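Cif (Cell cycle inhibiting factor) (Escherichia coli, PDB 3EFY) deamidates a glutamine of host NEDD8 to glutamate, disabling cullin-RING ubiquitin ligases and blocking the host cell cycle, this chain being its C-terminal part. Local coordinates at residues F21-K24 against D25-Y29; D101-T104 against H105-T109; P110-L113 against D114-C117; Y166-D169 against N170-N174. One frame throughout, in Å; residues are numbered along the deposited sequence.

Interaction 1 of 4, residues F21-K24 against D25-Y29; sequences FLDK and DGFSY
Lys24 and Phe27 close a type II beta turn one residue past the end of helix 10-22, and two backbone hydrogen bonds make them an antiparallel hydrogen-bonded pair. Lys24 N reaches Phe27 O at 3.0 Å, and Phe27 N returns to Lys24 O at 3.1 Å; the second donor stands well above the plane of the carbonyl it meets. Gly26, with its positive phi of 81°, takes the third place of the turn.

The polar side-chain grip comes from Asp23. Its OD1 accepts a nearly straight bond from Tyr29 N, 2.9 Å away, arriving on the syn side but 31° out of the carboxylate plane. The other oxygen, OD2, takes a bond from a water that also donates to Tyr29 O, so both ends of the carboxylate hold the same residue. A second water joins Lys24 O to Ser28 OG, whose hydroxyl is bonded as well to Tyr29 O of the second subunit.

The apolar contacts are looser: Leu22 sets CB against Phe27 CE2 at 3.9 Å and CD1 against Tyr29 CD1 at 4.0 Å.

Two polar atoms lie beside the Phe27 side chain. Leu22 O is near the ring plane at its edge, and the chain of Lys24, bent at its last torsion (chi4 -66°), swings NZ back to 3.5 Å from Phe27 CB.

Backbone bonds thus fix the turn, and a carboxylate bonded directly and through water ties the returning chain to the helix end, where an ionised Asp23 would probably be the stronger acceptor.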
loop_
_atom_site.group_PDB
_atom_site.type_symbol
_atom_site.label_atom_id
_atom_site.label_comp_id
_atom_site.label_asym_id
_atom_site.label_seq_id
_atom_site.Cartn_x
_atom_site.Cartn_y
_atom_site.Cartn_z
ATOM N N PHE A 21 0.056 -5.835 -6.016
ATOM C CA PHE A 21 -0.658 -6.753 -6.914
ATOM C C PHE A 21 -2.021 -7.179 -6.408
ATOM O O PHE A 21 -2.917 -7.426 -7.208
ATOM C CB PHE A 21 0.159 -8.002 -7.204
ATOM C CG PHE A 21 1.173 -7.800 -8.325
ATOM C CD1 PHE A 21 0.868 -8.068 -9.646
ATOM C CD2 PHE A 21 2.419 -7.256 -8.074
ATOM C CE1 PHE A 21 1.784 -7.831 -10.663
ATOM C CE2 PHE A 21 3.309 -7.032 -9.079
ATOM C CZ PHE A 21 3.011 -7.306 -10.383
ATOM N N LEU A 22 -2.147 -7.333 -5.102
ATOM C CA LEU A 22 -3.256 -8.074 -4.478
ATOM C C LEU A 22 -4.276 -7.294 -3.685
ATOM O O LEU A 22 -5.433 -7.753 -3.575
ATOM C CB LEU A 22 -2.697 -9.171 -3.587
ATOM C CG LEU A 22 -1.758 -10.148 -4.276
ATOM C CD1 LEU A 22 -1.093 -11.162 -3.288
ATOM C CD2 LEU A 22 -2.468 -10.931 -5.408
ATOM N N ASP A 23 -3.908 -6.145 -3.135
ATOM C CA ASP A 23 -4.825 -5.449 -2.243
ATOM C C ASP A 23 -6.014 -4.883 -3.002
ATOM O O ASP A 23 -5.884 -4.324 -4.085
ATOM C CB ASP A 23 -4.133 -4.354 -1.477
ATOM C CG ASP A 23 -3.244 -4.874 -0.334
ATOM O OD1 ASP A 23 -3.100 -6.082 -0.203
ATOM O OD2 ASP A 23 -2.682 -4.033 0.393
ATOM N N LYS A 24 -7.183 -5.069 -2.418
ATOM C CA LYS A 24 -8.418 -4.595 -3.001
ATOM C C LYS A 24 -9.451 -4.460 -1.919
ATOM O O LYS A 24 -9.180 -4.745 -0.780
ATOM C CB LYS A 24 -8.860 -5.560 -4.103
ATOM C CG LYS A 24 -9.134 -6.904 -3.684
ATOM C CD LYS A 24 -9.300 -7.847 -4.859
ATOM C CE LYS A 24 -9.927 -9.160 -4.409
ATOM N NZ LYS A 24 -9.148 -10.060 -3.470
ATOM N N ASP A 25 -10.660 -4.029 -2.285
ATOM C CA ASP A 25 -11.731 -3.979 -1.313
ATOM C C ASP A 25 -11.937 -5.359 -0.720
ATOM O O ASP A 25 -12.107 -6.364 -1.460
ATOM C CB ASP A 25 -13.014 -3.483 -1.980
ATOM C CG ASP A 25 -12.978 -2.013 -2.342
ATOM O OD1 ASP A 25 -12.207 -1.189 -1.764
ATOM O OD2 ASP A 25 -13.779 -1.645 -3.238
ATOM N N GLY A 26 -11.852 -5.461 0.604
ATOM C CA GLY A 26 -12.023 -6.754 1.268
ATOM C C GLY A 26 -10.841 -7.722 1.326
ATOM O O GLY A 26 -10.942 -8.794 1.895
ATOM N N PHE A 27 -9.679 -7.339 0.785
ATOM C CA PHE A 27 -8.488 -8.160 0.927
ATOM C C PHE A 27 -7.264 -7.274 1.097
ATOM O O PHE A 27 -6.958 -6.408 0.249
ATOM C CB PHE A 27 -8.228 -9.097 -0.258
ATOM C CG PHE A 27 -7.017 -9.929 -0.063
ATOM C CD1 PHE A 27 -7.035 -11.006 0.815
ATOM C CD2 PHE A 27 -5.823 -9.618 -0.678
ATOM C CE1 PHE A 27 -5.899 -11.771 1.037
ATOM C CE2 PHE A 27 -4.687 -10.377 -0.455
ATOM C CZ PHE A 27 -4.721 -11.466 0.418
ATOM N N SER A 28 -6.563 -7.509 2.197
ATOM C CA SER A 28 -5.265 -6.882 2.422
ATOM C C SER A 28 -4.235 -7.976 2.722
ATOM O O SER A 28 -4.335 -8.709 3.703
ATOM C CB SER A 28 -5.287 -5.870 3.578
ATOM O OG SER A 28 -6.145 -4.802 3.255
ATOM N N TYR A 29 -3.242 -8.065 1.862
ATOM C CA TYR A 29 -2.141 -8.999 2.000
ATOM C C TYR A 29 -1.372 -8.726 3.302
ATOM O O TYR A 29 -1.094 -7.584 3.616
ATOM C CB TYR A 29 -1.181 -8.828 0.803
ATOM C CG TYR A 29 0.097 -9.620 0.880
ATOM C CD1 TYR A 29 0.136 -10.961 0.491
ATOM C CD2 TYR A 29 1.246 -9.068 1.409
ATOM C CE1 TYR A 29 1.318 -11.696 0.574
ATOM C CE2 TYR A 29 2.396 -9.818 1.527
ATOM C CZ TYR A 29 2.421 -11.114 1.117
ATOM O OH TYR A 29 3.572 -11.859 1.207
HETATM O O HOH W 1 -1.945 -4.977 2.729
HETATM O O HOH W 2 -7.361 -3.587 1.028
#

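Interaction 2 of 4, residues D101-T104 against H105-T109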
loop_
_atom_site.group_PDB
_atom_site.type_symbol
_atom_site.label_atom_id
_atom_site.label_comp_id
_atom_site.label_asym_id
_atom_site.label_seq_id
_atom_site.Cartn_x
_atom_site.Cartn_y
_atom_site.Cartn_z
ATOM N N ASP A 101 16.670 1.090 -9.571
ATOM C CA ASP A 101 17.692 0.734 -10.555
ATOM C C ASP A 101 17.372 -0.576 -11.259
ATOM O O ASP A 101 17.403 -0.650 -12.492
ATOM C CB ASP A 101 19.047 0.698 -9.901
ATOM C CG ASP A 101 19.480 2.068 -9.381
ATOM O OD1 ASP A 101 19.054 3.113 -9.969
ATOM O OD2 ASP A 101 20.191 2.099 -8.350
ATOM N N TRP A 102 16.994 -1.603 -10.483
ATOM C CA TRP A 102 16.596 -2.872 -11.060
ATOM C C TRP A 102 15.422 -2.672 -12.044
ATOM O O TRP A 102 15.418 -3.223 -13.168
ATOM C CB TRP A 102 16.226 -3.862 -9.942
ATOM C CG TRP A 102 15.798 -5.198 -10.452
ATOM C CD1 TRP A 102 14.500 -5.655 -10.525
ATOM C CD2 TRP A 102 16.613 -6.221 -11.045
ATOM N NE1 TRP A 102 14.487 -6.905 -11.072
ATOM C CE2 TRP A 102 15.761 -7.279 -11.418
ATOM C CE3 TRP A 102 17.982 -6.358 -11.314
ATOM C CZ2 TRP A 102 16.251 -8.436 -12.032
ATOM C CZ3 TRP A 102 18.462 -7.512 -11.864
ATOM C CH2 TRP A 102 17.607 -8.559 -12.219
ATOM N N MET A 103 14.405 -1.930 -11.617
ATOM C CA MET A 103 13.144 -1.870 -12.349
ATOM C C MET A 103 13.247 -1.052 -13.639
ATOM O O MET A 103 12.488 -1.318 -14.608
ATOM C CB MET A 103 12.009 -1.362 -11.486
ATOM C CG MET A 103 11.726 -2.272 -10.276
ATOM S SD MET A 103 11.066 -3.887 -10.789
ATOM C CE MET A 103 9.421 -3.427 -11.167
ATOM N N THR A 104 14.197 -0.128 -13.636
ATOM C CA THR A 104 14.393 0.778 -14.796
ATOM C C THR A 104 15.446 0.249 -15.772
ATOM O O THR A 104 15.772 0.931 -16.775
ATOM C CB THR A 104 14.659 2.251 -14.325
ATOM O OG1 THR A 104 15.832 2.364 -13.522
ATOM C CG2 THR A 104 13.457 2.818 -13.551
ATOM N N HIS A 105 16.009 -0.922 -15.488
ATOM C CA HIS A 105 17.006 -1.534 -16.308
ATOM C C HIS A 105 16.562 -2.997 -16.518
ATOM O O HIS A 105 15.632 -3.252 -17.255
ATOM C CB HIS A 105 18.434 -1.268 -15.743
ATOM C CG HIS A 105 18.760 0.200 -15.658
ATOM N ND1 HIS A 105 18.483 0.951 -14.543
ATOM C CD2 HIS A 105 19.204 1.084 -16.599
ATOM C CE1 HIS A 105 18.793 2.221 -14.770
ATOM N NE2 HIS A 105 19.235 2.327 -16.013
ATOM N N LYS A 106 17.159 -3.935 -15.862
ATOM C CA LYS A 106 16.981 -5.322 -16.202
ATOM C C LYS A 106 15.567 -5.898 -16.055
ATOM O O LYS A 106 15.160 -6.759 -16.825
ATOM C CB LYS A 106 17.981 -6.118 -15.398
ATOM C CG LYS A 106 18.128 -7.546 -15.817
ATOM C CD LYS A 106 19.470 -8.069 -15.436
ATOM C CE LYS A 106 19.573 -9.560 -15.555
ATOM N NZ LYS A 106 20.988 -10.019 -15.374
ATOM N N ALA A 107 14.787 -5.414 -15.089
ATOM C CA ALA A 107 13.482 -6.005 -14.809
ATOM C C ALA A 107 12.500 -5.939 -15.973
ATOM O O ALA A 107 11.656 -6.782 -16.031
ATOM C CB ALA A 107 12.813 -5.340 -13.597
ATOM N N LEU A 108 12.618 -4.980 -16.895
ATOM C CA LEU A 108 11.570 -4.905 -17.921
ATOM C C LEU A 108 11.717 -5.899 -19.056
ATOM O O LEU A 108 10.783 -6.101 -19.838
ATOM C CB LEU A 108 11.338 -3.485 -18.432
ATOM C CG LEU A 108 10.622 -2.607 -17.393
ATOM C CD1 LEU A 108 10.312 -1.297 -18.001
ATOM C CD2 LEU A 108 9.360 -3.234 -16.807
ATOM N N THR A 109 12.841 -6.596 -19.086
ATOM C CA THR A 109 12.988 -7.726 -20.006
ATOM C C THR A 109 12.450 -9.011 -19.390
ATOM O O THR A 109 12.927 -9.422 -18.322
ATOM C CB THR A 109 14.457 -7.868 -20.366
ATOM O OG1 THR A 109 14.838 -6.667 -21.074
ATOM C CG2 THR A 109 14.713 -9.058 -21.313
#
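At the C-terminal end of helix 99-103, beside the probable active-site residue Gln86, Trp102 and Met103 pack against the 3-10 turn 106-108 that follows. Ala107 sits at the middle of the contact: its CB lies 3.4 Å from Trp102 NE1 and 3.6 Å from Met103 SD. Lys106 lies over the indole, CB 4.0 Å from the centroid of the six-membered ring of Trp102 in a CH-pi contact, with the extended chain running on across CZ3 and CH2 to an NZ bonded to Asp138 O and Thr135 O. Leu84 O receives the indole N-H.

Trp102 O is a shared acceptor, taking a firm bond from Ala107 N at 3.0 Å and a weak one from His105 N. His105 also bonds by its side chain: ND1 gives its hydrogen to Asp101 O at 2.8 Å, in the plane of the imidazole and on a carbonyl lone pair. Met103 O is buried without a polar partner, and Leu108 CG sits 3.6 Å from it.

The arrangement is that of a helix C-terminus unwinding into a 3-10 turn, with carbonyls of the last turn accepting from a side chain as well as the backbone, and with the indole of Trp102 packed against Gln86, probably part of the catalytic centre.

Interaction 3 of 4, residues P110-L113 against D114-C117; sequences PILL and DDIC
Leu113 and Cys117, four residues apart and one turn of helix 113-124 from each other, meet through Leu113 CD1 and Cys117 SG at 3.9 Å. The same methyl, Leu113 CD1, also touches Ile116 CG2 at 4.0 Å, the two side chains crossing at a slant. Leu113 can reach both because its CG stands opposite the backbone N (chi1 -180°), which carries the branch over the start of the helix toward the next turn. Ile116 has the same first torsion, CG1 opposite N, which puts its other branch, CG2, against Leu113 O at 3.3 Å. Ile116 CB also receives Ile111 CD1 from the strand, at 4.1 Å.

On another side of the turn Leu112 and Asp115 cross, Asp115 OD2 lying 3.8 Å from Leu112 CB. A water donates to that carboxylate oxygen and accepts from Leu112 N, so the last strand residue is tied by its N-H to a side chain of the first helical turn. Leu112, at the N-cap position, offers its carbonyl to two amides. Asp115 N bonds Leu112 O at 2.9 Å from well above the carbonyl plane, and Ile116 N adds a weak bond. Cys117 N then makes a regular helical bond to Leu113 O at 3.0 Å.

Strand 111-112 is an outer strand of the antiparallel sheet, bonded through Ile111 to Ala82 of strand 81-85, and Ile116 packs on Leu84 of that strand and on Leu136 and Phe137 of helix 130-137.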
loop_
_atom_site.group_PDB
_atom_site.type_symbol
_atom_site.label_atom_id
_atom_site.label_comp_id
_atom_site.label_asym_id
_atom_site.label_seq_id
_atom_site.Cartn_x
_atom_site.Cartn_y
_atom_site.Cartn_z
ATOM N N PRO A 110 11.504 -9.682 -20.059
ATOM C CA PRO A 110 11.041 -10.955 -19.528
ATOM C C PRO A 110 12.092 -12.046 -19.523
ATOM O O PRO A 110 13.057 -12.057 -20.356
ATOM C CB PRO A 110 9.910 -11.339 -20.467
ATOM C CG PRO A 110 10.230 -10.724 -21.713
ATOM C CD PRO A 110 10.896 -9.413 -21.372
ATOM N N ILE A 111 11.932 -12.945 -18.568
ATOM C CA ILE A 111 12.737 -14.138 -18.458
ATOM C C ILE A 111 11.849 -15.343 -18.724
ATOM O O ILE A 111 10.660 -15.152 -18.989
ATOM C CB ILE A 111 13.448 -14.261 -17.094
ATOM C CG1 ILE A 111 12.418 -14.407 -15.975
ATOM C CG2 ILE A 111 14.388 -13.041 -16.905
ATOM C CD1 ILE A 111 13.026 -14.778 -14.594
ATOM N N LEU A 112 12.428 -16.529 -18.748
ATOM C CA LEU A 112 11.651 -17.779 -18.865
ATOM C C LEU A 112 11.379 -18.294 -17.462
ATOM O O LEU A 112 12.296 -18.455 -16.634
ATOM C CB LEU A 112 12.387 -18.851 -19.647
ATOM C CG LEU A 112 12.617 -18.549 -21.145
ATOM C CD1 LEU A 112 13.439 -19.694 -21.803
ATOM C CD2 LEU A 112 11.292 -18.331 -21.841
ATOM N N LEU A 113 10.115 -18.559 -17.186
ATOM C CA LEU A 113 9.760 -19.202 -15.944
ATOM C C LEU A 113 10.552 -20.468 -15.707
ATOM O O LEU A 113 10.988 -20.740 -14.598
ATOM C CB LEU A 113 8.241 -19.463 -15.916
ATOM C CG LEU A 113 7.688 -20.135 -14.662
ATOM C CD1 LEU A 113 7.973 -19.294 -13.393
ATOM C CD2 LEU A 113 6.163 -20.301 -14.798
ATOM N N ASP A 114 10.800 -21.249 -16.775
ATOM C CA ASP A 114 11.579 -22.462 -16.634
ATOM C C ASP A 114 13.011 -22.209 -16.115
ATOM O O ASP A 114 13.558 -23.069 -15.444
ATOM C CB ASP A 114 11.725 -23.153 -17.985
ATOM C CG ASP A 114 10.479 -23.860 -18.430
ATOM O OD1 ASP A 114 9.574 -24.098 -17.620
ATOM O OD2 ASP A 114 10.439 -24.181 -19.635
ATOM N N ASP A 115 13.598 -21.063 -16.479
ATOM C CA ASP A 115 14.981 -20.764 -16.069
ATOM C C ASP A 115 15.038 -20.472 -14.556
ATOM O O ASP A 115 15.979 -20.928 -13.864
ATOM C CB ASP A 115 15.563 -19.615 -16.847
ATOM C CG ASP A 115 15.979 -20.021 -18.276
ATOM O OD1 ASP A 115 16.183 -21.229 -18.510
ATOM O OD2 ASP A 115 16.096 -19.116 -19.120
ATOM N N ILE A 116 14.061 -19.729 -14.049
ATOM C CA ILE A 116 14.081 -19.430 -12.593
ATOM C C ILE A 116 13.721 -20.711 -11.810
ATOM O O ILE A 116 14.277 -20.981 -10.765
ATOM C CB ILE A 116 13.244 -18.161 -12.203
ATOM C CG1 ILE A 116 13.388 -17.855 -10.705
ATOM C CG2 ILE A 116 11.787 -18.344 -12.538
ATOM C CD1 ILE A 116 14.649 -17.218 -10.324
ATOM N N CYS A 117 12.809 -21.526 -12.343
ATOM C CA CYS A 117 12.497 -22.815 -11.767
ATOM C C CYS A 117 13.680 -23.800 -11.737
ATOM O O CYS A 117 13.902 -24.536 -10.767
ATOM C CB CYS A 117 11.255 -23.408 -12.443
ATOM S SG CYS A 117 9.779 -22.460 -11.969
HETATM O O HOH W 3 15.334 -16.571 -18.861
#

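Interaction 4 of 4, residues Y166-D169 against N170-N174; sequences YDTD and NIEKN
Ile171 and Thr168 form the tight side of this helix start: Ile171 CG2 is pressed to 3.2 Å from Thr168 O, and the same methyl, Ile171 CG2, is 4.3 Å from Tyr166 CE1. With CG1 opposite the backbone N (chi1 176°) and CG2 between N and the carbonyl carbon, CG2 faces Thr168 O, and the side chain also packs on Leu20 and Phe21 of helix 10-22 and on Leu188 of the second subunit, a residue of its C-terminal tag. Tyr166 is buried as well, its hydroxyl bonded to Asp71 and its backbone paired with Ser54. Further along, Lys173 NZ, also bonded to Asp23 O, bonds OD1 of the buried Asn174.

This is where strand 159-166, at an edge of the sheet, gives way to helix 168-184. Asp167 occupies the N-cap position, yet its side chain makes no capping bond. Asp167 O instead takes Asn170 N at 2.9 Å, the donor raised above the carbonyl plane, and more weakly Ile171 N. Ordinary helical bonds follow, Glu172 N to Thr168 O at 3.2 Å and Lys173 N to Asp169 O at 3.1 Å.

The exposed side is much looser. Thr168 and Glu172 lie alongside each other, pointing the same way, with OG1 and OE1 still 3.6 Å apart. Asp169 OD1 and Glu172 OE2 come within 4.1 Å, their carboxylate planes 57° apart, a like-charge pair that would tend to raise the proton affinity of one or both.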
loop_
_atom_site.group_PDB
_atom_site.type_symbol
_atom_site.label_atom_id
_atom_site.label_comp_id
_atom_site.label_asym_id
_atom_site.label_seq_id
_atom_site.Cartn_x
_atom_site.Cartn_y
_atom_site.Cartn_z
ATOM N N TYR A 166 -3.588 -12.858 -9.535
ATOM C CA TYR A 166 -3.884 -11.449 -9.531
ATOM C C TYR A 166 -4.638 -11.028 -10.784
ATOM O O TYR A 166 -4.596 -11.750 -11.786
ATOM C CB TYR A 166 -2.608 -10.621 -9.387
ATOM C CG TYR A 166 -1.696 -10.513 -10.597
ATOM C CD1 TYR A 166 -1.874 -9.500 -11.562
ATOM C CD2 TYR A 166 -0.649 -11.397 -10.781
ATOM C CE1 TYR A 166 -1.042 -9.380 -12.615
ATOM C CE2 TYR A 166 0.201 -11.282 -11.848
ATOM C CZ TYR A 166 0.019 -10.263 -12.779
ATOM O OH TYR A 166 0.867 -10.091 -13.870
ATOM N N ASP A 167 -5.281 -9.873 -10.674
ATOM C CA ASP A 167 -6.013 -9.221 -11.775
ATOM C C ASP A 167 -5.235 -8.012 -12.215
ATOM O O ASP A 167 -4.882 -7.170 -11.389
ATOM C CB ASP A 167 -7.360 -8.781 -11.267
ATOM C CG ASP A 167 -8.222 -9.925 -10.877
ATOM O OD1 ASP A 167 -8.263 -10.920 -11.632
ATOM O OD2 ASP A 167 -8.887 -9.817 -9.826
ATOM N N THR A 168 -4.993 -7.914 -13.511
ATOM C CA THR A 168 -4.225 -6.803 -14.044
ATOM C C THR A 168 -4.872 -5.444 -13.735
ATOM O O THR A 168 -4.167 -4.481 -13.505
ATOM C CB THR A 168 -3.993 -7.015 -15.521
ATOM O OG1 THR A 168 -3.193 -5.942 -16.027
ATOM C CG2 THR A 168 -5.330 -7.101 -16.212
ATOM N N ASP A 169 -6.205 -5.392 -13.630
ATOM C CA ASP A 169 -6.891 -4.147 -13.263
ATOM C C ASP A 169 -6.525 -3.674 -11.855
ATOM O O ASP A 169 -6.478 -2.477 -11.576
ATOM C CB ASP A 169 -8.413 -4.340 -13.311
ATOM C CG ASP A 169 -8.963 -4.386 -14.690
ATOM O OD1 ASP A 169 -8.270 -4.030 -15.680
ATOM O OD2 ASP A 169 -10.145 -4.789 -14.778
ATOM N N ASN A 170 -6.217 -4.615 -10.969
ATOM C CA ASN A 170 -5.919 -4.251 -9.624
ATOM C C ASN A 170 -4.509 -3.663 -9.457
ATOM O O ASN A 170 -4.301 -2.674 -8.730
ATOM C CB ASN A 170 -6.062 -5.464 -8.763
ATOM C CG ASN A 170 -6.194 -5.126 -7.386
ATOM O OD1 ASN A 170 -5.360 -5.499 -6.551
ATOM N ND2 ASN A 170 -7.248 -4.373 -7.077
ATOM N N ILE A 171 -3.544 -4.282 -10.114
ATOM C CA ILE A 171 -2.161 -3.750 -10.050
ATOM C C ILE A 171 -2.164 -2.341 -10.642
ATOM O O ILE A 171 -1.538 -1.421 -10.092
ATOM C CB ILE A 171 -1.098 -4.724 -10.646
ATOM C CG1 ILE A 171 0.316 -4.100 -10.645
ATOM C CG2 ILE A 171 -1.402 -5.128 -12.093
ATOM C CD1 ILE A 171 0.847 -3.719 -9.265
ATOM N N GLU A 172 -2.919 -2.148 -11.724
ATOM C CA GLU A 172 -2.973 -0.841 -12.366
ATOM C C GLU A 172 -3.526 0.184 -11.404
ATOM O O GLU A 172 -2.942 1.237 -11.263
ATOM C CB GLU A 172 -3.841 -0.873 -13.635
ATOM C CG GLU A 172 -3.261 -1.593 -14.808
ATOM C CD GLU A 172 -4.270 -1.776 -15.949
ATOM O OE1 GLU A 172 -3.934 -2.526 -16.885
ATOM O OE2 GLU A 172 -5.382 -1.174 -15.902
ATOM N N LYS A 173 -4.649 -0.118 -10.735
ATOM C CA LYS A 173 -5.274 0.774 -9.783
ATOM C C LYS A 173 -4.330 1.083 -8.618
ATOM O O LYS A 173 -4.188 2.236 -8.223
ATOM C CB LYS A 173 -6.561 0.155 -9.233
ATOM C CG LYS A 173 -7.103 0.816 -7.967
ATOM C CD LYS A 173 -8.120 -0.057 -7.164
ATOM C CE LYS A 173 -7.596 -1.508 -6.747
ATOM N NZ LYS A 173 -6.999 -1.698 -5.353
ATOM N N ASN A 174 -3.670 0.056 -8.072
ATOM C CA ASN A 174 -2.764 0.297 -6.955
ATOM C C ASN A 174 -1.516 1.121 -7.279
ATOM O O ASN A 174 -1.016 1.849 -6.431
ATOM C CB ASN A 174 -2.392 -1.023 -6.260
ATOM C CG ASN A 174 -3.588 -1.632 -5.505
ATOM O OD1 ASN A 174 -4.508 -0.914 -5.098
ATOM N ND2 ASN A 174 -3.573 -2.941 -5.319
#

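How the interactions relate
Interactions 1 and 4 are the pair that touch, their centres about 10 Å apart. Asp23 O, just past helix 10-22, accepts probable hydrogen bonds from Asn174 ND2 at 3.0 Å and Lys173 NZ at 3.1 Å, and the rings of Phe21 and Tyr166 meet edge to face, joining the end of helix 10-22 to the first turns of helix 168-184. Interactions 2 and 3 follow one another directly in sequence, their centres about 16 Å apart. Interaction 2 borders the probable catalytic site, the side chain of Trp102 about 3 Å from that of Gln86; interaction 3 lies further off, the Ile116 side chain about 9 Å from those of Gln86 and His66. Interaction 1 meets native residues of the second subunit, 2 and 4 its C-terminal tag; no other chain touches 3.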